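Local coordinates for putative alpha-L-fucosidase (Bacteroides thetaiotaomicron, PDB 3EYP), which probably acts as an alpha-L-fucosidase of glycoside hydrolase family 29, removing terminal fucose from sugar chains, at residues Y88-Y91 with S92-A96; K143-Y146 with A147-G151; E277-D280 with I281-T284; N337-G340 with A341-P345. All coordinates share one frame; numbering follows the deposited sequence.

Interaction 1 of 4, residues Y88-Y91 with S92-A96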
loop_
_atom_site.group_PDB
_atom_site.type_symbol
_atom_site.label_atom_id
_atom_site.label_comp_id
_atom_site.label_asym_id
_atom_site.label_seq_id
_atom_site.Cartn_x
_atom_site.Cartn_y
_atom_site.Cartn_z
ATOM N N TYR A 88 -19.421 -12.831 -21.059
ATOM C CA TYR A 88 -18.368 -13.324 -21.934
ATOM C C TYR A 88 -17.765 -14.684 -21.595
ATOM O O TYR A 88 -16.855 -15.149 -22.260
ATOM C CB TYR A 88 -17.249 -12.267 -22.079
ATOM C CG TYR A 88 -17.799 -11.014 -22.761
ATOM C CD1 TYR A 88 -17.963 -10.957 -24.119
ATOM C CD2 TYR A 88 -18.236 -9.938 -22.009
ATOM C CE1 TYR A 88 -18.537 -9.829 -24.725
ATOM C CE2 TYR A 88 -18.810 -8.837 -22.582
ATOM C CZ TYR A 88 -18.953 -8.779 -23.945
ATOM O OH TYR A 88 -19.503 -7.641 -24.509
ATOM N N THR A 89 -18.342 -15.291 -20.598
ATOM C CA THR A 89 -18.008 -16.654 -20.096
ATOM C C THR A 89 -19.163 -17.255 -19.329
ATOM O O THR A 89 -20.081 -16.547 -18.864
ATOM C CB THR A 89 -16.751 -16.634 -19.116
ATOM O OG1 THR A 89 -16.305 -17.967 -18.804
ATOM C CG2 THR A 89 -17.044 -15.849 -17.825
ATOM N N ASP A 90 -19.086 -18.568 -19.183
ATOM C CA ASP A 90 -19.951 -19.313 -18.268
ATOM C C ASP A 90 -19.244 -19.737 -16.973
ATOM O O ASP A 90 -19.888 -20.263 -16.057
ATOM C CB ASP A 90 -20.539 -20.537 -18.957
ATOM C CG ASP A 90 -21.728 -20.189 -19.848
ATOM O OD1 ASP A 90 -22.741 -19.695 -19.302
ATOM O OD2 ASP A 90 -21.618 -20.377 -21.072
ATOM N N TYR A 91 -17.926 -19.566 -16.950
ATOM C CA TYR A 91 -17.104 -19.962 -15.778
ATOM C C TYR A 91 -17.194 -18.845 -14.722
ATOM O O TYR A 91 -16.271 -18.075 -14.461
ATOM C CB TYR A 91 -15.652 -20.302 -16.206
ATOM C CG TYR A 91 -14.977 -21.219 -15.221
ATOM C CD1 TYR A 91 -15.545 -22.441 -14.876
ATOM C CD2 TYR A 91 -13.783 -20.852 -14.598
ATOM C CE1 TYR A 91 -14.937 -23.249 -13.964
ATOM C CE2 TYR A 91 -13.175 -21.653 -13.677
ATOM C CZ TYR A 91 -13.750 -22.839 -13.343
ATOM O OH TYR A 91 -13.129 -23.640 -12.406
ATOM N N SER A 92 -18.381 -18.764 -14.143
ATOM C CA SER A 92 -18.768 -17.703 -13.217
ATOM C C SER A 92 -19.879 -18.064 -12.275
ATOM O O SER A 92 -20.469 -19.143 -12.326
ATOM C CB SER A 92 -19.219 -16.440 -13.988
ATOM O OG SER A 92 -20.538 -16.585 -14.419
ATOM N N VAL A 93 -20.221 -17.039 -11.495
ATOM C CA VAL A 93 -21.336 -17.092 -10.566
ATOM C C VAL A 93 -22.663 -17.446 -11.251
ATOM O O VAL A 93 -23.531 -18.039 -10.660
ATOM C CB VAL A 93 -21.521 -15.811 -9.696
ATOM C CG1 VAL A 93 -20.473 -15.846 -8.591
ATOM C CG2 VAL A 93 -21.468 -14.460 -10.542
ATOM N N LYS A 94 -22.736 -17.132 -12.531
ATOM C CA LYS A 94 -23.924 -17.428 -13.388
ATOM C C LYS A 94 -24.305 -18.897 -13.283
ATOM O O LYS A 94 -25.468 -19.277 -13.443
ATOM C CB LYS A 94 -23.661 -17.119 -14.892
ATOM C CG LYS A 94 -24.726 -16.227 -15.479
ATOM C CD LYS A 94 -24.819 -16.154 -17.026
ATOM C CE LYS A 94 -23.648 -16.681 -17.859
ATOM N NZ LYS A 94 -23.310 -15.829 -19.104
ATOM N N ASN A 95 -23.289 -19.714 -12.986
ATOM C CA ASN A 95 -23.407 -21.186 -12.980
ATOM C C ASN A 95 -23.043 -21.870 -11.674
ATOM O O ASN A 95 -22.816 -23.053 -11.604
ATOM C CB ASN A 95 -22.670 -21.776 -14.154
ATOM C CG ASN A 95 -23.392 -21.507 -15.471
ATOM O OD1 ASN A 95 -24.575 -21.835 -15.632
ATOM N ND2 ASN A 95 -22.696 -20.877 -16.414
ATOM N N ALA A 96 -23.053 -21.043 -10.644
ATOM C CA ALA A 96 -22.884 -21.420 -9.254
ATOM C C ALA A 96 -24.185 -21.938 -8.653
ATOM O O ALA A 96 -25.288 -21.684 -9.152
ATOM C CB ALA A 96 -22.348 -20.227 -8.421
HETATM O O HOH W 1 -21.054 -15.298 -16.595
#

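Interaction 2 of 4, residues K143-Y146 with A147-G151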
loop_
_atom_site.group_PDB
_atom_site.type_symbol
_atom_site.label_atom_id
_atom_site.label_comp_id
_atom_site.label_asym_id
_atom_site.label_seq_id
_atom_site.Cartn_x
_atom_site.Cartn_y
_atom_site.Cartn_z
ATOM N N LYS A 143 -6.750 -11.522 -25.348
ATOM C CA LYS A 143 -6.666 -10.061 -25.239
ATOM C C LYS A 143 -8.047 -9.482 -25.397
ATOM O O LYS A 143 -8.466 -8.625 -24.615
ATOM C CB LYS A 143 -5.742 -9.450 -26.297
ATOM C CG LYS A 143 -5.963 -7.941 -26.524
ATOM C CD LYS A 143 -5.173 -7.387 -27.677
ATOM C CE LYS A 143 -5.798 -7.725 -29.021
ATOM N NZ LYS A 143 -5.123 -6.974 -30.129
ATOM N N GLU A 144 -8.790 -9.936 -26.397
ATOM C CA GLU A 144 -10.166 -9.404 -26.565
ATOM C C GLU A 144 -11.118 -9.803 -25.441
ATOM O O GLU A 144 -11.929 -9.012 -25.024
ATOM C CB GLU A 144 -10.807 -9.809 -27.911
ATOM C CG GLU A 144 -9.977 -9.458 -29.096
ATOM C CD GLU A 144 -9.696 -7.957 -29.197
ATOM O OE1 GLU A 144 -10.578 -7.117 -28.838
ATOM O OE2 GLU A 144 -8.560 -7.627 -29.618
ATOM N N TYR A 145 -11.006 -11.048 -24.974
ATOM C CA TYR A 145 -11.864 -11.570 -23.874
ATOM C C TYR A 145 -11.688 -10.705 -22.625
ATOM O O TYR A 145 -12.639 -10.181 -22.001
ATOM C CB TYR A 145 -11.491 -13.038 -23.509
ATOM C CG TYR A 145 -12.088 -13.581 -22.189
ATOM C CD1 TYR A 145 -13.456 -13.749 -22.047
ATOM C CD2 TYR A 145 -11.279 -13.935 -21.108
ATOM C CE1 TYR A 145 -14.007 -14.225 -20.892
ATOM C CE2 TYR A 145 -11.817 -14.409 -19.935
ATOM C CZ TYR A 145 -13.190 -14.550 -19.824
ATOM O OH TYR A 145 -13.787 -15.068 -18.716
ATOM N N TYR A 146 -10.435 -10.568 -22.276
ATOM C CA TYR A 146 -10.066 -9.776 -21.100
ATOM C C TYR A 146 -10.588 -8.343 -21.249
ATOM O O TYR A 146 -11.119 -7.756 -20.326
ATOM C CB TYR A 146 -8.541 -9.780 -20.869
ATOM C CG TYR A 146 -8.120 -9.173 -19.519
ATOM C CD1 TYR A 146 -7.855 -9.960 -18.441
ATOM C CD2 TYR A 146 -7.955 -7.782 -19.380
ATOM C CE1 TYR A 146 -7.468 -9.412 -17.227
ATOM C CE2 TYR A 146 -7.576 -7.241 -18.196
ATOM C CZ TYR A 146 -7.305 -8.036 -17.137
ATOM O OH TYR A 146 -6.929 -7.443 -15.934
ATOM N N ALA A 147 -10.417 -7.785 -22.438
ATOM C CA ALA A 147 -10.858 -6.404 -22.715
ATOM C C ALA A 147 -12.349 -6.262 -22.533
ATOM O O ALA A 147 -12.825 -5.256 -21.996
ATOM C CB ALA A 147 -10.418 -5.923 -24.128
ATOM N N HIS A 148 -13.081 -7.292 -22.929
ATOM C CA HIS A 148 -14.536 -7.271 -22.782
ATOM C C HIS A 148 -14.886 -7.194 -21.323
ATOM O O HIS A 148 -15.736 -6.465 -20.927
ATOM C CB HIS A 148 -15.219 -8.482 -23.424
ATOM C CG HIS A 148 -15.305 -8.401 -24.920
ATOM N ND1 HIS A 148 -15.828 -7.302 -25.583
ATOM C CD2 HIS A 148 -14.994 -9.302 -25.878
ATOM C CE1 HIS A 148 -15.785 -7.523 -26.890
ATOM N NE2 HIS A 148 -15.278 -8.729 -27.101
ATOM N N GLN A 149 -14.259 -8.045 -20.544
ATOM C CA GLN A 149 -14.535 -8.136 -19.106
ATOM C C GLN A 149 -14.154 -6.862 -18.359
ATOM O O GLN A 149 -14.850 -6.393 -17.456
ATOM C CB GLN A 149 -13.832 -9.352 -18.518
ATOM C CG GLN A 149 -14.421 -10.655 -19.025
ATOM C CD GLN A 149 -14.198 -11.841 -18.086
ATOM O OE1 GLN A 149 -13.073 -12.070 -17.581
ATOM N NE2 GLN A 149 -15.271 -12.651 -17.896
ATOM N N LEU A 150 -13.013 -6.322 -18.783
ATOM C CA LEU A 150 -12.499 -5.064 -18.267
ATOM C C LEU A 150 -13.536 -3.978 -18.508
ATOM O O LEU A 150 -13.922 -3.248 -17.607
ATOM C CB LEU A 150 -11.086 -4.776 -18.858
ATOM C CG LEU A 150 -10.172 -3.810 -18.134
ATOM C CD1 LEU A 150 -10.084 -4.060 -16.635
ATOM C CD2 LEU A 150 -8.789 -3.621 -18.906
ATOM N N GLY A 151 -14.099 -3.974 -19.689
ATOM C CA GLY A 151 -15.160 -3.049 -20.024
ATOM C C GLY A 151 -16.400 -3.131 -19.172
ATOM O O GLY A 151 -17.013 -2.111 -18.808
#

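Interaction 3 of 4, residues E277-D280 with I281-T284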
loop_
_atom_site.group_PDB
_atom_site.type_symbol
_atom_site.label_atom_id
_atom_site.label_comp_id
_atom_site.label_asym_id
_atom_site.label_seq_id
_atom_site.Cartn_x
_atom_site.Cartn_y
_atom_site.Cartn_z
ATOM N N GLU A 277 3.152 -8.530 14.962
ATOM C CA GLU A 277 3.609 -8.858 13.595
ATOM C C GLU A 277 3.104 -7.833 12.582
ATOM O O GLU A 277 3.846 -7.357 11.727
ATOM C CB GLU A 277 3.212 -10.276 13.176
ATOM C CG GLU A 277 4.124 -11.290 13.865
ATOM C CD GLU A 277 3.696 -12.766 13.787
ATOM O OE1 GLU A 277 4.626 -13.612 13.911
ATOM O OE2 GLU A 277 2.500 -13.109 13.626
ATOM N N LEU A 278 1.838 -7.441 12.739
ATOM C CA LEU A 278 1.229 -6.479 11.805
ATOM C C LEU A 278 1.798 -5.059 11.982
ATOM O O LEU A 278 1.925 -4.291 11.050
ATOM C CB LEU A 278 -0.303 -6.482 11.968
ATOM C CG LEU A 278 -0.946 -7.802 11.475
ATOM C CD1 LEU A 278 -2.422 -7.814 11.933
ATOM C CD2 LEU A 278 -0.764 -7.980 9.896
ATOM N N TRP A 279 2.140 -4.755 13.229
ATOM C CA TRP A 279 2.769 -3.490 13.559
ATOM C C TRP A 279 4.140 -3.433 12.891
ATOM O O TRP A 279 4.528 -2.431 12.321
ATOM C CB TRP A 279 2.879 -3.331 15.094
ATOM C CG TRP A 279 3.734 -2.221 15.595
ATOM C CD1 TRP A 279 4.715 -2.324 16.543
ATOM C CD2 TRP A 279 3.662 -0.841 15.238
ATOM N NE1 TRP A 279 5.262 -1.083 16.794
ATOM C CE2 TRP A 279 4.610 -0.155 16.023
ATOM C CE3 TRP A 279 2.853 -0.103 14.355
ATOM C CZ2 TRP A 279 4.812 1.210 15.917
ATOM C CZ3 TRP A 279 3.059 1.250 14.242
ATOM C CH2 TRP A 279 4.028 1.904 15.037
ATOM N N ASP A 280 4.842 -4.551 12.931
ATOM C CA ASP A 280 6.139 -4.653 12.286
ATOM C C ASP A 280 5.971 -4.389 10.790
ATOM O O ASP A 280 6.667 -3.617 10.170
ATOM C CB ASP A 280 6.725 -6.056 12.420
ATOM C CG ASP A 280 7.254 -6.343 13.796
ATOM O OD1 ASP A 280 7.333 -5.395 14.598
ATOM O OD2 ASP A 280 7.660 -7.511 14.052
ATOM N N ILE A 281 5.021 -5.096 10.235
ATOM C CA ILE A 281 4.712 -4.947 8.812
ATOM C C ILE A 281 4.305 -3.539 8.425
ATOM O O ILE A 281 4.805 -2.965 7.435
ATOM C CB ILE A 281 3.633 -5.981 8.357
ATOM C CG1 ILE A 281 4.264 -7.366 8.345
ATOM C CG2 ILE A 281 3.084 -5.643 6.990
ATOM C CD1 ILE A 281 3.229 -8.560 8.222
ATOM N N TYR A 282 3.427 -2.965 9.227
ATOM C CA TYR A 282 3.003 -1.583 9.038
ATOM C C TYR A 282 4.272 -0.690 8.942
ATOM O O TYR A 282 4.416 0.197 8.082
ATOM C CB TYR A 282 2.105 -1.116 10.209
ATOM C CG TYR A 282 1.612 0.325 10.077
ATOM C CD1 TYR A 282 0.459 0.639 9.353
ATOM C CD2 TYR A 282 2.324 1.376 10.660
ATOM C CE1 TYR A 282 0.045 1.964 9.203
ATOM C CE2 TYR A 282 1.922 2.697 10.524
ATOM C CZ TYR A 282 0.787 2.984 9.806
ATOM O OH TYR A 282 0.350 4.271 9.716
ATOM N N CYS A 283 5.209 -0.945 9.843
ATOM C CA CYS A 283 6.407 -0.071 9.934
ATOM C C CYS A 283 7.364 -0.263 8.772
ATOM O O CYS A 283 8.091 0.653 8.352
ATOM C CB CYS A 283 7.115 -0.267 11.281
ATOM S SG CYS A 283 6.235 0.507 12.684
ATOM N N THR A 284 7.305 -1.435 8.199
ATOM C CA THR A 284 8.139 -1.790 7.031
ATOM C C THR A 284 7.424 -1.690 5.721
ATOM O O THR A 284 7.929 -2.131 4.711
ATOM C CB THR A 284 8.822 -3.196 7.180
ATOM O OG1 THR A 284 7.803 -4.213 7.237
ATOM C CG2 THR A 284 9.649 -3.235 8.429
#

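Interaction 4 of 4, residues N337-G340 with A341-P345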
loop_
_atom_site.group_PDB
_atom_site.type_symbol
_atom_site.label_atom_id
_atom_site.label_comp_id
_atom_site.label_asym_id
_atom_site.label_seq_id
_atom_site.Cartn_x
_atom_site.Cartn_y
_atom_site.Cartn_z
ATOM N N ASN A 337 19.458 26.984 8.319
ATOM C CA ASN A 337 18.914 26.892 6.969
ATOM C C ASN A 337 17.399 26.981 6.905
ATOM O O ASN A 337 16.728 26.055 6.448
ATOM C CB ASN A 337 19.398 25.603 6.296
ATOM C CG ASN A 337 19.107 25.586 4.803
ATOM O OD1 ASN A 337 18.884 26.660 4.213
ATOM N ND2 ASN A 337 19.053 24.362 4.182
ATOM N N VAL A 338 16.853 28.099 7.358
ATOM C CA VAL A 338 15.409 28.302 7.346
ATOM C C VAL A 338 15.056 29.201 6.193
ATOM O O VAL A 338 15.579 30.311 6.042
ATOM C CB VAL A 338 14.904 28.928 8.625
ATOM C CG1 VAL A 338 13.379 29.113 8.554
ATOM C CG2 VAL A 338 15.293 28.079 9.820
ATOM N N ARG A 339 14.165 28.726 5.347
ATOM C CA ARG A 339 13.820 29.495 4.158
ATOM C C ARG A 339 13.118 30.843 4.485
ATOM O O ARG A 339 13.302 31.847 3.803
ATOM C CB ARG A 339 12.946 28.693 3.232
ATOM C CG ARG A 339 12.681 29.379 1.953
ATOM C CD ARG A 339 12.040 28.392 1.048
ATOM N NE ARG A 339 12.020 28.771 -0.358
ATOM C CZ ARG A 339 12.867 28.325 -1.283
ATOM N NH1 ARG A 339 13.829 27.490 -0.965
ATOM N NH2 ARG A 339 12.726 28.716 -2.539
ATOM N N GLY A 340 12.279 30.816 5.500
ATOM C CA GLY A 340 11.367 31.914 5.786
ATOM C C GLY A 340 10.372 31.581 6.853
ATOM O O GLY A 340 10.219 30.426 7.242
ATOM N N ALA A 341 9.690 32.606 7.349
ATOM C CA ALA A 341 8.731 32.398 8.443
ATOM C C ALA A 341 7.601 31.464 8.005
ATOM O O ALA A 341 7.126 30.621 8.759
ATOM C CB ALA A 341 8.192 33.757 8.968
ATOM N N LYS A 342 7.236 31.588 6.745
ATOM C CA LYS A 342 6.229 30.708 6.138
ATOM C C LYS A 342 6.628 29.229 6.239
ATOM O O LYS A 342 5.782 28.318 6.199
ATOM C CB LYS A 342 6.082 31.016 4.657
ATOM C CG LYS A 342 4.778 30.638 4.111
ATOM C CD LYS A 342 4.419 31.514 2.941
ATOM C CE LYS A 342 4.636 30.813 1.615
ATOM N NZ LYS A 342 3.379 30.108 1.154
ATOM N N TYR A 343 7.935 29.045 6.354
ATOM C CA TYR A 343 8.609 27.730 6.284
ATOM C C TYR A 343 9.412 27.398 7.511
ATOM O O TYR A 343 10.350 26.610 7.462
ATOM C CB TYR A 343 9.561 27.707 5.094
ATOM C CG TYR A 343 8.926 28.015 3.739
ATOM C CD1 TYR A 343 8.164 27.063 3.069
ATOM C CD2 TYR A 343 9.139 29.258 3.108
ATOM C CE1 TYR A 343 7.595 27.336 1.829
ATOM C CE2 TYR A 343 8.604 29.524 1.842
ATOM C CZ TYR A 343 7.812 28.571 1.219
ATOM O OH TYR A 343 7.241 28.830 -0.003
ATOM N N SER A 344 9.067 28.007 8.630
ATOM C CA SER A 344 9.848 27.806 9.866
ATOM C C SER A 344 9.820 26.362 10.312
ATOM O O SER A 344 8.866 25.644 10.002
ATOM C CB SER A 344 9.285 28.643 11.034
ATOM O OG SER A 344 7.920 28.335 11.261
ATOM N N PRO A 345 10.806 25.950 11.112
ATOM C CA PRO A 345 10.861 24.563 11.573
ATOM C C PRO A 345 9.727 24.210 12.472
ATOM O O PRO A 345 9.416 23.030 12.672
ATOM C CB PRO A 345 12.188 24.477 12.344
ATOM C CG PRO A 345 12.515 25.848 12.732
ATOM C CD PRO A 345 11.859 26.779 11.722
#

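Interaction 1 of 4, residues Y88-Y91 with S92-A96
Ser92 N turns back to Asp90 O in a weak bond of 2.9 Å, so that Tyr91 sits at the centre of an inverse gamma turn, and a short 3-10 segment follows at Val93 and Lys94. The same carbonyl has a second, straighter donor. Asn95 ND2 reaches Asp90 O at 2.9 Å with an N-H...O angle of 175°, in the carbonyl plane and on a lone pair. Asn95 ND2 also meets Asp90 OD1 at 3.1 Å on the anti side of the carboxylate, 26° out of that plane. One amide nitrogen thus ties together main chain and side chain of a single aspartate. Lys94, its chain bent at chi3 and chi4, runs obliquely past Asp90: Lys94 NZ gives a weak bond to Thr89 O, its salt bridge to Asp90 OD1 is long, at 3.9 Å, and it also bonds Ser86 O. A water links Thr89 O with Ser92 OG. Two ST turns brace the chain, Thr89 OG1 accepting from Tyr91 N and Ser92 OG from Lys94 N. The loop lies between strand 70-76 and helix 105-116; Tyr88 and Thr89 rest on helix 139-155, while Tyr91 stacks on His130 and bonds through OH to Ala44 O.

Interaction 2 of 4, residues K143-Y146 with A147-G151
Gln149 folds back over Tyr145, one helical turn earlier, and its side chain can be followed atom by atom. Gln149 CB lies 3.6 Å from Tyr146 O. With CG anti to the carbonyl carbon (chi1 -68°), the chain turns toward the preceding turn of the helix, and Gln149 CG comes to rest 4.0 Å above one face of the Tyr145 ring, offset toward its rim. Beyond CG the chain is extended, and Gln149 CD reaches 3.4 Å from Tyr145 CZ. The terminal amide is inclined 35° to the ring. Gln149 OE1 lies 3.3 Å from Tyr145 CZ. Gln149 NE2 comes within 3.0 Å of Tyr145 OH, but at an angle too poor for a hydrogen bond; NE2 bonds instead to Ser86 OG. Were Tyr145 a serine, Gln149 CG and CD would probably lose the face they lie against, leaving the amide held chiefly through Ser86. On another side of the helix, Leu150 CD2 meets the edge of the Tyr146 ring at CE2, 3.9 Å away. The chemistry implies that Gln149 and Tyr145 touch largely by van der Waals contact, whereas Gln149 NE2, through Ser86, and Tyr146 OH, through Leu124 O, tie the helix to its surroundings.

Interaction 3 of 4, residues E277-D280 with I281-T284
Trp279 has CG anti to the backbone N (chi1 168°), and Cys283 has SG anti to its own carbonyl carbon; together these torsions bring the sulfur over one face of the indole, one helical turn away. Cys283 SG stands 3.4 Å from the centroid of the Trp279 six-membered ring and 8° off its normal, a sulfur-aromatic contact made over the face of that ring. Tyr282 crosses the indole obliquely. Its ring plane is within 17° of the indole, yet the two are slid apart, their centroids 5.9 Å distant, and the touch is local, Tyr282 CD2 to Trp279 CZ3 at 3.7 Å. With a leucine for Trp279, the sulfur of Cys283 is likely to lose the aromatic face it meets, and a gap to open beside Tyr282. The indole is also fixed from outside, through NE1 to Gln456, a stack with Phe460 and a cation-pi contact with Arg426, which in turn salt-bridges Asp280. Four successive backbone bonds, ending with Thr284 N to Asp280 O at 3.0 Å, carry the helix to its last turn. Leu278 and Ile281 pack on strand 291-295, as befits the helix of a beta-alpha-beta unit between strands 253-257 and 291-295 in the TIM-barrel domain.

Interaction 4 of 4, residues N337-G340 with A341-P345
Arg339 and Tyr343 lie side by side and point the same way, the aliphatic part of the arginine running along one face of the phenol ring. The arginine chain is extended from CG to NE, with CG anti to the backbone N (chi1 -174°), and this straight shape lays successive methylenes against the ring. Arg339 CG and CD each come to 3.7 Å from Tyr343 CD2, and CD makes a CH-pi contact, 3.9 Å from the ring centroid and 24° off the normal. The guanidinium, by contrast, stands steeply to the ring, the two planes 82° apart. With Arg339 CZ 5.8 Å from the ring centroid, any cation-pi attraction is weak at most. The guanidinium charge is engaged elsewhere: NH2 forms a salt bridge with Asp361 and NH1 bonds to Gly359 O. Across the opposite face of the tyrosine, toward the rim, lies Lys342 CB.

The backbone between the two residues forms a tight turn, Tyr343 N donating to Gly340 O at 2.8 Å from above the carbonyl plane, round the 3-10 residues Ala341 and Lys342. This turn belongs to the loop between strands 332-335 and 357-358 of the F5/8 type C domain, a beta-sandwich built on two antiparallel sheets.

Nearer the sandwich, Val338 divides its branches. Val338 CG1 touches Ser344 CA at 4.0 Å, whereas Val338 CG2 meets Pro345 CD at 4.1 Å, the two side chains crossing at about a right angle. Val338 and Pro345 both also press on Phe357, and the proline reaches Val333 and Ile368 on the neighbouring strands.

Overall arrangement
Interactions 1 and 2 are the pair that meet directly: Tyr88 O lies 3.3 Å from Tyr145 CE1, Thr89 CB 3.4 Å from Tyr145 OH, and the Tyr88 ring stacks on His148. The loop of interaction 1 thus packs against the helix of interaction 2, their centres about 15 Å apart. Interaction 3 belongs to the same fucosidase domain but stands about 37 Å from interaction 2, centre to centre. Through Arg426 and Ile424 it touches strand 423-432 of the second domain, which carries interaction 4. The centres of interactions 3 and 4 are about 34 Å apart. Glycerol, probably from crystallisation, bonds to Tyr282 OH in interaction 3 and to Lys342 O in interaction 4.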